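Local coordinates for protein AA9 family lytic polysaccharide monooxygenase cel61B (Hypocrea jecorina, PDB 2VTC) that cleaves crystalline and amorphous polysaccharides as a copper-dependent monooxygenase, oxidising glycosidic bonds with a reducing agent and hydrogen peroxide or oxygen as cosubstrate, at residues I113-V118 with F176-L181; W134-E139 with Y239-P244; N25-G30 with N96-W101. All coordinates share one frame; numbering follows the deposited sequence.

Interaction 1: I113-V118 with F176-L181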
loop_
_atom_site.group_PDB
_atom_site.type_symbol
_atom_site.label_atom_id
_atom_site.label_comp_id
_atom_site.label_asym_id
_atom_site.label_seq_id
_atom_site.Cartn_x
_atom_site.Cartn_y
_atom_site.Cartn_z
ATOM N N ILE A 113 -4.966 -5.105 -6.495
ATOM C CA ILE A 113 -3.971 -4.138 -6.015
ATOM C C ILE A 113 -4.681 -2.806 -5.817
ATOM O O ILE A 113 -5.399 -2.351 -6.712
ATOM C CB ILE A 113 -2.818 -3.969 -7.051
ATOM C CG1 ILE A 113 -2.132 -5.326 -7.307
ATOM C CG2 ILE A 113 -1.826 -2.898 -6.582
ATOM C CD1 ILE A 113 -0.930 -5.257 -8.220
ATOM N N VAL A 114 -4.509 -2.207 -4.625
ATOM C CA VAL A 114 -5.151 -0.917 -4.320
ATOM C C VAL A 114 -4.117 0.026 -3.674
ATOM O O VAL A 114 -3.182 -0.434 -3.000
ATOM C CB VAL A 114 -6.373 -1.093 -3.363
ATOM C CG1 VAL A 114 -7.510 -1.911 -4.018
ATOM C CG2 VAL A 114 -5.945 -1.755 -2.034
ATOM N N THR A 115 -4.292 1.333 -3.906
ATOM C CA THR A 115 -3.436 2.358 -3.285
ATOM C C THR A 115 -4.298 3.489 -2.726
ATOM O O THR A 115 -5.268 3.927 -3.357
ATOM C CB THR A 115 -2.406 2.934 -4.282
ATOM O OG1 THR A 115 -1.752 1.838 -4.941
ATOM C CG2 THR A 115 -1.330 3.762 -3.584
ATOM N N TYR A 116 -3.919 3.946 -1.532
ATOM C CA TYR A 116 -4.656 5.017 -0.838
ATOM C C TYR A 116 -3.695 6.164 -0.526
ATOM O O TYR A 116 -2.456 5.979 -0.509
ATOM C CB TYR A 116 -5.234 4.501 0.491
ATOM C CG TYR A 116 -6.192 3.323 0.391
ATOM C CD1 TYR A 116 -7.572 3.511 0.358
ATOM C CD2 TYR A 116 -5.700 2.003 0.358
ATOM C CE1 TYR A 116 -8.457 2.425 0.254
ATOM C CE2 TYR A 116 -6.564 0.919 0.259
ATOM C CZ TYR A 116 -7.937 1.132 0.222
ATOM O OH TYR A 116 -8.802 0.051 0.152
ATOM N N VAL A 117 -4.279 7.325 -0.228
ATOM C CA VAL A 117 -3.511 8.484 0.266
ATOM C C VAL A 117 -4.211 9.102 1.481
ATOM O O VAL A 117 -5.421 9.020 1.600
ATOM C CB VAL A 117 -3.282 9.526 -0.860
ATOM C CG1 VAL A 117 -4.592 10.102 -1.354
ATOM C CG2 VAL A 117 -2.280 10.626 -0.432
ATOM N N VAL A 118 -3.415 9.642 2.395
ATOM C CA VAL A 118 -3.924 10.356 3.559
ATOM C C VAL A 118 -3.063 11.609 3.784
ATOM O O VAL A 118 -1.839 11.589 3.586
ATOM C CB VAL A 118 -3.844 9.493 4.821
ATOM C CG1 VAL A 118 -2.420 9.339 5.244
ATOM C CG2 VAL A 118 -4.600 10.129 5.945
ATOM N N PHE A 176 1.265 7.664 1.387
ATOM C CA PHE A 176 0.661 6.774 0.379
ATOM C C PHE A 176 0.727 5.333 0.884
ATOM O O PHE A 176 1.787 4.884 1.327
ATOM C CB PHE A 176 1.383 6.914 -0.957
ATOM C CG PHE A 176 1.082 8.190 -1.648
ATOM C CD1 PHE A 176 0.131 8.252 -2.657
ATOM C CD2 PHE A 176 1.696 9.365 -1.226
ATOM C CE1 PHE A 176 -0.168 9.458 -3.293
ATOM C CE2 PHE A 176 1.387 10.593 -1.830
ATOM C CZ PHE A 176 0.457 10.644 -2.877
ATOM N N ARG A 177 -0.414 4.639 0.862
ATOM C CA ARG A 177 -0.522 3.276 1.377
ATOM C C ARG A 177 -0.846 2.367 0.198
ATOM O O ARG A 177 -1.971 2.387 -0.298
ATOM C CB ARG A 177 -1.603 3.209 2.466
ATOM C CG ARG A 177 -1.899 1.850 3.095
ATOM C CD ARG A 177 -3.114 1.984 4.005
ATOM N NE ARG A 177 -3.389 0.699 4.651
ATOM C CZ ARG A 177 -4.038 -0.306 4.045
ATOM N NH1 ARG A 177 -4.520 -0.160 2.788
ATOM N NH2 ARG A 177 -4.199 -1.459 4.709
ATOM N N HIS A 178 0.178 1.619 -0.235
ATOM C CA HIS A 178 0.125 0.762 -1.426
ATOM C C HIS A 178 -0.046 -0.690 -0.956
ATOM O O HIS A 178 0.734 -1.149 -0.100
ATOM C CB HIS A 178 1.430 0.945 -2.207
ATOM C CG HIS A 178 1.549 0.068 -3.422
ATOM N ND1 HIS A 178 0.637 0.093 -4.460
ATOM C CD2 HIS A 178 2.495 -0.837 -3.770
ATOM C CE1 HIS A 178 1.010 -0.781 -5.387
ATOM N NE2 HIS A 178 2.129 -1.358 -4.992
ATOM N N GLU A 179 -1.049 -1.418 -1.485
ATOM C CA GLU A 179 -1.419 -2.689 -0.861
ATOM C C GLU A 179 -1.777 -3.796 -1.845
ATOM O O GLU A 179 -2.595 -3.590 -2.724
ATOM C CB GLU A 179 -2.591 -2.467 0.082
ATOM C CG GLU A 179 -3.037 -3.705 0.882
ATOM C CD GLU A 179 -4.184 -3.360 1.803
ATOM O OE1 GLU A 179 -5.055 -2.525 1.407
ATOM O OE2 GLU A 179 -4.237 -3.908 2.948
ATOM N N LEU A 180 -1.183 -4.971 -1.646
ATOM C CA LEU A 180 -1.530 -6.159 -2.430
ATOM C C LEU A 180 -2.402 -7.032 -1.562
ATOM O O LEU A 180 -2.076 -7.302 -0.396
ATOM C CB LEU A 180 -0.268 -6.938 -2.843
ATOM C CG LEU A 180 0.888 -6.133 -3.436
ATOM C CD1 LEU A 180 2.087 -7.022 -3.792
ATOM C CD2 LEU A 180 0.494 -5.325 -4.618
ATOM N N LEU A 181 -3.529 -7.485 -2.113
ATOM C CA LEU A 181 -4.393 -8.394 -1.360
ATOM C C LEU A 181 -4.304 -9.764 -2.037
ATOM O O LEU A 181 -5.065 -10.037 -2.979
ATOM C CB LEU A 181 -5.839 -7.922 -1.339
ATOM C CG LEU A 181 -6.105 -6.633 -0.517
ATOM C CD1 LEU A 181 -5.794 -5.425 -1.390
ATOM C CD2 LEU A 181 -7.539 -6.613 -0.064
#
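T115 holds OG1 anti to its carbonyl carbon (chi1 -49°) and H178 holds CG anti to its backbone N, which puts OG1 and the imidazole on the same face of the sheet; chi2 of 58° turns ND1 to the hydroxyl. H178 ND1 donates to T115 OG1 at 3.0 Å, with the hydroxyl at the ring edge, in the imidazole plane. OG1 is also hydrogen-bonded to Q138 and H178 NE2 to W101, so both ring nitrogens are engaged and the ring's rotation is fixed. On the same face V117 CG2 sits over the F176 ring, 3.8 Å from its centroid, a CH-pi contact. Y116, R177 and E179 occupy the other face. R177 grips E179 end-on with two nitrogens, NH1 reaching OE1 at 2.8 Å from above the carboxylate plane. In this buried salt bridge the guanidinium turns its edge to Y116 CE2, 3.4 Å from NH1, the two planes 67° apart, while Y221 binds both the Y116 hydroxyl and E179 OE1. Backbone bonds close the V114-E179 and Y116-R177 pairs, Y116 N lying 2.8 Å from R177 O. The arrangement is a regular antiparallel ladder, central to the beta-sandwich fold of AA9 monooxygenases.

Interaction 2: W134-E139 with Y239-P244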
loop_
_atom_site.group_PDB
_atom_site.type_symbol
_atom_site.label_atom_id
_atom_site.label_comp_id
_atom_site.label_asym_id
_atom_site.label_seq_id
_atom_site.Cartn_x
_atom_site.Cartn_y
_atom_site.Cartn_z
ATOM N N TRP A 134 -7.966 7.537 5.014
ATOM C CA TRP A 134 -7.473 7.155 3.708
ATOM C C TRP A 134 -8.485 7.327 2.595
ATOM O O TRP A 134 -9.669 7.060 2.773
ATOM C CB TRP A 134 -7.075 5.672 3.786
ATOM C CG TRP A 134 -6.033 5.472 4.824
ATOM C CD1 TRP A 134 -6.227 5.047 6.118
ATOM C CD2 TRP A 134 -4.632 5.699 4.679
ATOM N NE1 TRP A 134 -5.029 5.013 6.797
ATOM C CE2 TRP A 134 -4.027 5.390 5.934
ATOM C CE3 TRP A 134 -3.820 6.165 3.624
ATOM C CZ2 TRP A 134 -2.652 5.518 6.158
ATOM C CZ3 TRP A 134 -2.437 6.288 3.856
ATOM C CH2 TRP A 134 -1.880 5.964 5.122
ATOM N N VAL A 135 -7.981 7.783 1.448
ATOM C CA VAL A 135 -8.778 7.966 0.249
ATOM C C VAL A 135 -8.212 7.089 -0.869
ATOM O O VAL A 135 -7.044 7.179 -1.170
ATOM C CB VAL A 135 -8.749 9.463 -0.168
ATOM C CG1 VAL A 135 -9.462 9.686 -1.475
ATOM C CG2 VAL A 135 -9.395 10.316 0.939
ATOM N N LYS A 136 -9.051 6.232 -1.460
ATOM C CA LYS A 136 -8.574 5.340 -2.537
ATOM C C LYS A 136 -8.261 6.127 -3.810
ATOM O O LYS A 136 -9.121 6.857 -4.304
ATOM C CB LYS A 136 -9.623 4.274 -2.840
ATOM C CG LYS A 136 -9.141 3.212 -3.854
ATOM C CD LYS A 136 -10.256 2.227 -4.185
ATOM C CE LYS A 136 -10.306 1.042 -3.202
ATOM N NZ LYS A 136 -11.540 0.199 -3.395
ATOM N N ILE A 137 -7.046 5.969 -4.335
ATOM C CA ILE A 137 -6.650 6.657 -5.578
ATOM C C ILE A 137 -6.292 5.710 -6.736
ATOM O O ILE A 137 -6.061 6.162 -7.866
ATOM C CB ILE A 137 -5.492 7.680 -5.343
ATOM C CG1 ILE A 137 -4.218 6.980 -4.830
ATOM C CG2 ILE A 137 -5.978 8.792 -4.396
ATOM C CD1 ILE A 137 -2.937 7.743 -5.066
ATOM N N GLN A 138 -6.252 4.411 -6.449
ATOM C CA GLN A 138 -5.963 3.387 -7.466
ATOM C C GLN A 138 -6.554 2.040 -7.044
ATOM O O GLN A 138 -6.495 1.661 -5.877
ATOM C CB GLN A 138 -4.444 3.285 -7.683
ATOM C CG GLN A 138 -3.948 2.193 -8.673
ATOM C CD GLN A 138 -3.842 0.806 -8.032
ATOM O OE1 GLN A 138 -3.453 0.655 -6.856
ATOM N NE2 GLN A 138 -4.178 -0.228 -8.813
ATOM N N GLU A 139 -7.161 1.338 -7.997
ATOM C CA GLU A 139 -7.579 -0.046 -7.757
ATOM C C GLU A 139 -7.554 -0.852 -9.058
ATOM O O GLU A 139 -7.863 -0.328 -10.142
ATOM C CB GLU A 139 -8.974 -0.129 -7.110
ATOM C CG GLU A 139 -10.118 0.465 -7.947
ATOM C CD GLU A 139 -11.488 0.323 -7.333
ATOM O OE1 GLU A 139 -11.612 -0.238 -6.209
ATOM O OE2 GLU A 139 -12.469 0.757 -7.994
ATOM N N TYR A 239 -16.534 -9.121 -9.908
ATOM C CA TYR A 239 -15.724 -9.035 -8.680
ATOM C C TYR A 239 -15.813 -7.633 -8.070
ATOM O O TYR A 239 -15.625 -6.637 -8.768
ATOM C CB TYR A 239 -14.266 -9.399 -8.972
ATOM C CG TYR A 239 -13.344 -9.312 -7.763
ATOM C CD1 TYR A 239 -13.428 -10.260 -6.732
ATOM C CD2 TYR A 239 -12.407 -8.280 -7.649
ATOM C CE1 TYR A 239 -12.590 -10.183 -5.609
ATOM C CE2 TYR A 239 -11.574 -8.186 -6.537
ATOM C CZ TYR A 239 -11.668 -9.145 -5.528
ATOM O OH TYR A 239 -10.850 -9.064 -4.422
ATOM N N THR A 240 -16.080 -7.561 -6.766
ATOM C CA THR A 240 -16.150 -6.273 -6.060
ATOM C C THR A 240 -14.795 -6.054 -5.378
ATOM O O THR A 240 -14.474 -6.714 -4.386
ATOM C CB THR A 240 -17.263 -6.285 -4.999
ATOM O OG1 THR A 240 -18.529 -6.578 -5.612
ATOM C CG2 THR A 240 -17.356 -4.919 -4.276
ATOM N N ILE A 241 -14.000 -5.144 -5.921
ATOM C CA ILE A 241 -12.703 -4.825 -5.341
ATOM C C ILE A 241 -12.947 -4.259 -3.929
ATOM O O ILE A 241 -13.757 -3.347 -3.768
ATOM C CB ILE A 241 -11.896 -3.835 -6.205
ATOM C CG1 ILE A 241 -11.701 -4.393 -7.626
ATOM C CG2 ILE A 241 -10.529 -3.557 -5.539
ATOM C CD1 ILE A 241 -11.137 -3.388 -8.633
ATOM N N PRO A 242 -12.275 -4.818 -2.907
ATOM C CA PRO A 242 -12.514 -4.339 -1.534
ATOM C C PRO A 242 -12.150 -2.861 -1.278
ATOM O O PRO A 242 -11.387 -2.251 -2.040
ATOM C CB PRO A 242 -11.592 -5.232 -0.689
ATOM C CG PRO A 242 -11.402 -6.484 -1.507
ATOM C CD PRO A 242 -11.319 -5.941 -2.931
ATOM N N GLY A 243 -12.674 -2.327 -0.182
ATOM C CA GLY A 243 -12.357 -0.958 0.230
ATOM C C GLY A 243 -13.378 0.042 -0.277
ATOM O O GLY A 243 -14.242 -0.278 -1.069
ATOM N N PRO A 244 -13.269 1.285 0.182
ATOM C CA PRO A 244 -14.176 2.360 -0.223
ATOM C C PRO A 244 -13.965 2.819 -1.670
ATOM O O PRO A 244 -13.004 2.399 -2.351
ATOM C CB PRO A 244 -13.846 3.476 0.770
ATOM C CG PRO A 244 -12.398 3.234 1.144
ATOM C CD PRO A 244 -12.251 1.724 1.157
HETATM O O HOH W 1 -14.321 -1.252 -5.524
#
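K136 NZ is gripped by three oxygens: it donates to P242 O at 2.8 Å, to P244 O at 2.8 Å, and forms a salt bridge with E139 OE1, also at 2.8 Å. A bend at the third torsion (chi3 -87°) turns CE out of the extended line of the lysine, and NZ, carried on from it, lies between the two proline carbonyls. Neither carbonyl is met in its plane, the tilt being 34° at P242. The carboxylate oxygen has further work: a water donates to E139 OE1 at 3.0 Å and to I241 O at 2.8 Å, linking strand to loop a second time. Beside this polar cluster, I241 packs obliquely on the glutamate, its CG2 3.6 Å from OE1 of E139. The positive phi of G243 (94°) suits a residue without CB at the point where the chain passes the ammonium. An alanine in place of K136 would probably leave the P242 and P244 carbonyls without their shared donor and the E139 carboxylate without its charged mate. A classic beta bulge at I137 and Q138, both facing T115, probably accounts for K136 and E139 reaching the same loop although three positions apart. Strand 133-143 pairs here with strand 113-119, whose Y116 touches K136, while the loop 239-244 lies alongside, P242 resting on L181 of strand 172-182 and on Y221.

Interaction 3: N25-G30 with N96-W101. With NAG (2-acetamido-2-deoxy-beta-D-glucopyranose), chain C.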
loop_
_atom_site.group_PDB
_atom_site.type_symbol
_atom_site.label_atom_id
_atom_site.label_comp_id
_atom_site.label_asym_id
_atom_site.label_seq_id
_atom_site.Cartn_x
_atom_site.Cartn_y
_atom_site.Cartn_z
ATOM N N ASN A 25 12.070 0.237 -2.671
ATOM C CA ASN A 25 12.360 1.523 -3.249
ATOM C C ASN A 25 11.252 1.868 -4.228
ATOM O O ASN A 25 10.331 1.061 -4.459
ATOM C CB ASN A 25 13.763 1.578 -3.893
ATOM C CG ASN A 25 14.027 0.436 -4.892
ATOM O OD1 ASN A 25 13.412 0.386 -5.961
ATOM N ND2 ASN A 25 14.993 -0.440 -4.552
ATOM N N PHE A 26 11.296 3.082 -4.744
ATOM C CA PHE A 26 10.264 3.568 -5.640
ATOM C C PHE A 26 10.812 4.749 -6.417
ATOM O O PHE A 26 11.792 5.395 -5.979
ATOM C CB PHE A 26 8.965 3.919 -4.859
ATOM C CG PHE A 26 9.152 4.978 -3.780
ATOM C CD1 PHE A 26 8.782 6.299 -4.023
ATOM C CD2 PHE A 26 9.677 4.637 -2.523
ATOM C CE1 PHE A 26 8.954 7.292 -3.023
ATOM C CE2 PHE A 26 9.850 5.619 -1.517
ATOM C CZ PHE A 26 9.479 6.941 -1.777
ATOM N N THR A 27 10.199 5.018 -7.567
ATOM C CA THR A 27 10.566 6.152 -8.399
ATOM C C THR A 27 9.438 7.162 -8.479
ATOM O O THR A 27 8.255 6.808 -8.424
ATOM C CB THR A 27 10.997 5.755 -9.846
ATOM O OG1 THR A 27 9.892 5.152 -10.549
ATOM C CG2 THR A 27 12.194 4.834 -9.815
ATOM N N ILE A 28 9.818 8.430 -8.575
ATOM C CA ILE A 28 8.878 9.507 -8.832
ATOM C C ILE A 28 9.353 10.225 -10.092
ATOM O O ILE A 28 10.479 10.718 -10.130
ATOM C CB ILE A 28 8.802 10.488 -7.635
ATOM C CG1 ILE A 28 8.313 9.764 -6.368
ATOM C CG2 ILE A 28 7.881 11.656 -7.979
ATOM C CD1 ILE A 28 8.557 10.520 -5.058
ATOM N N ASN A 29 8.500 10.266 -11.120
ATOM C CA ASN A 29 8.912 10.731 -12.454
ATOM C C ASN A 29 10.303 10.210 -12.841
ATOM O O ASN A 29 11.162 10.959 -13.319
ATOM C CB ASN A 29 8.829 12.261 -12.562
ATOM C CG ASN A 29 7.481 12.795 -12.141
ATOM O OD1 ASN A 29 6.434 12.340 -12.617
ATOM N ND2 ASN A 29 7.496 13.761 -11.229
ATOM N N GLY A 30 10.521 8.919 -12.605
ATOM C CA GLY A 30 11.781 8.277 -12.949
ATOM C C GLY A 30 12.865 8.334 -11.886
ATOM O O GLY A 30 13.786 7.518 -11.907
ATOM N N ASN A 96 3.811 10.210 -11.548
ATOM C CA ASN A 96 3.662 8.776 -11.390
ATOM C C ASN A 96 4.667 8.244 -10.384
ATOM O O ASN A 96 5.869 8.542 -10.458
ATOM C CB ASN A 96 3.813 8.040 -12.733
ATOM C CG ASN A 96 2.672 8.339 -13.704
ATOM O OD1 ASN A 96 2.905 8.772 -14.840
ATOM N ND2 ASN A 96 1.445 8.114 -13.274
ATOM N N ILE A 97 4.155 7.480 -9.425
ATOM C CA ILE A 97 4.991 6.717 -8.523
ATOM C C ILE A 97 5.070 5.320 -9.107
ATOM O O ILE A 97 4.065 4.797 -9.601
ATOM C CB ILE A 97 4.358 6.598 -7.099
ATOM C CG1 ILE A 97 3.952 7.976 -6.560
ATOM C CG2 ILE A 97 5.306 5.830 -6.150
ATOM C CD1 ILE A 97 2.885 7.909 -5.469
ATOM N N VAL A 98 6.254 4.722 -9.044
ATOM C CA VAL A 98 6.406 3.316 -9.397
ATOM C C VAL A 98 6.968 2.585 -8.202
ATOM O O VAL A 98 8.132 2.770 -7.833
ATOM C CB VAL A 98 7.300 3.094 -10.669
ATOM C CG1 VAL A 98 7.307 1.622 -11.039
ATOM C CG2 VAL A 98 6.812 3.933 -11.847
ATOM N N PHE A 99 6.116 1.782 -7.568
ATOM C CA PHE A 99 6.520 1.020 -6.396
ATOM C C PHE A 99 7.268 -0.217 -6.878
ATOM O O PHE A 99 6.768 -0.948 -7.737
ATOM C CB PHE A 99 5.305 0.609 -5.549
ATOM C CG PHE A 99 4.555 1.767 -4.944
ATOM C CD1 PHE A 99 4.968 2.301 -3.723
ATOM C CD2 PHE A 99 3.427 2.300 -5.569
ATOM C CE1 PHE A 99 4.268 3.370 -3.129
ATOM C CE2 PHE A 99 2.718 3.379 -4.997
ATOM C CZ PHE A 99 3.154 3.904 -3.764
ATOM N N GLN A 100 8.457 -0.432 -6.328
ATOM C CA GLN A 100 9.273 -1.597 -6.665
ATOM C C GLN A 100 9.261 -2.593 -5.520
ATOM O O GLN A 100 9.800 -2.344 -4.434
ATOM C CB GLN A 100 10.704 -1.173 -7.025
ATOM C CG GLN A 100 11.687 -2.340 -7.152
ATOM C CD GLN A 100 11.473 -3.167 -8.420
ATOM O OE1 GLN A 100 10.973 -4.304 -8.369
ATOM N NE2 GLN A 100 11.844 -2.601 -9.548
ATOM N N TRP A 101 8.628 -3.738 -5.759
ATOM C CA TRP A 101 8.566 -4.797 -4.769
ATOM C C TRP A 101 9.781 -5.728 -4.879
ATOM O O TRP A 101 10.390 -5.857 -5.955
ATOM C CB TRP A 101 7.271 -5.607 -4.930
ATOM C CG TRP A 101 6.027 -4.840 -4.548
ATOM C CD1 TRP A 101 5.370 -3.931 -5.311
ATOM C CD2 TRP A 101 5.312 -4.931 -3.308
ATOM N NE1 TRP A 101 4.281 -3.436 -4.624
ATOM C CE2 TRP A 101 4.213 -4.044 -3.398
ATOM C CE3 TRP A 101 5.483 -5.687 -2.136
ATOM C CZ2 TRP A 101 3.289 -3.869 -2.346
ATOM C CZ3 TRP A 101 4.562 -5.523 -1.078
ATOM C CH2 TRP A 101 3.474 -4.607 -1.203
HETATM C C1 NAG C . 15.267 -1.560 -5.437
HETATM C C2 NAG C . 16.768 -1.880 -5.404
HETATM C C3 NAG C . 17.118 -3.134 -6.237
HETATM C C4 NAG C . 16.167 -4.314 -5.967
HETATM C C5 NAG C . 14.711 -3.822 -5.856
HETATM C C6 NAG C . 13.712 -4.902 -5.453
HETATM C C7 NAG C . 18.590 -0.275 -5.109
HETATM C C8 NAG C . 19.423 0.793 -5.754
HETATM N N2 NAG C . 17.582 -0.758 -5.845
HETATM O O3 NAG C . 18.462 -3.514 -5.976
HETATM O O4 NAG C . 16.243 -5.279 -7.009
HETATM O O5 NAG C . 14.600 -2.720 -4.954
HETATM O O6 NAG C . 14.165 -5.675 -4.366
HETATM O O7 NAG C . 18.845 -0.665 -3.966
HETATM O O HOH W 2 8.209 6.898 -11.601
#
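The strand 25-28 runs antiparallel to 96-101, with segment axes 4.7 Å apart at closest and an angle of 163° between their directions. T27 and V98 form a hydrogen-bonded pair, T27 N lying 3.1 Å from V98 O with the return bond from V98 N to T27 O. Further bonds run from Q100 N to N25 O and from N29 N to N96 O. On the face carrying N25, T27, V98 and Q100, the T27 hydroxyl lies alongside the valine, OG1 3.3 Å from V98 CB. N25 places CG between its backbone N and carbonyl carbon (chi1 52°), and from there its amide lies beside Q100, OD1 being 3.3 Å from Q100 CB. N25 ND2 is bonded covalently to C1 of an N-acetylglucosamine at 1.5 Å. The sugar leans back over the neighbouring strand, where Q100 CG approaches its C5 at 3.6 Å, so this first sugar also packs on the second strand. At the far end the chain turns through N29 and G30, both with positive phi, and a water joins T27 OG1, G30 N and N96 O, donating to the last at 3.1 Å; the N29 amide is bonded to S95. The other face is apolar. F26 CD1 meets I97 CG2 at 4.1 Å, and that same methyl also lies over one face of the F99 ring, offset toward its rim. V199 and I201 of strand 193-204, which belongs to the other sheet, touch this face: F26 and F99 lie against V199, I97 against I201. The N-linked glycan is a local feature of the outer face; the apolar face packed on the opposing sheet is the arrangement of the AA9 beta-sandwich.

Interaction 1 lies near the centre of the chain and touches both others. It joins interaction 2 through neighbouring strands of one sheet: T115 OG1 lies 2.8 Å from Q138 OE1, and V117 O 2.8 Å from V135 N. It meets interaction 3 across the sandwich, H178 NE2 lying 3.0 Å from W101 NE1 and H178 CD2 3.5 Å from F99 CG. Interactions 2 and 3 do not touch, their centres being about 20 Å apart and their nearest atoms about 6 Å apart. The copper site, filled by nickel here, is nearest interaction 1: the L180 side chain is about 4 Å from that of Y195, a metal ligand, and about 9 Å from the nickel.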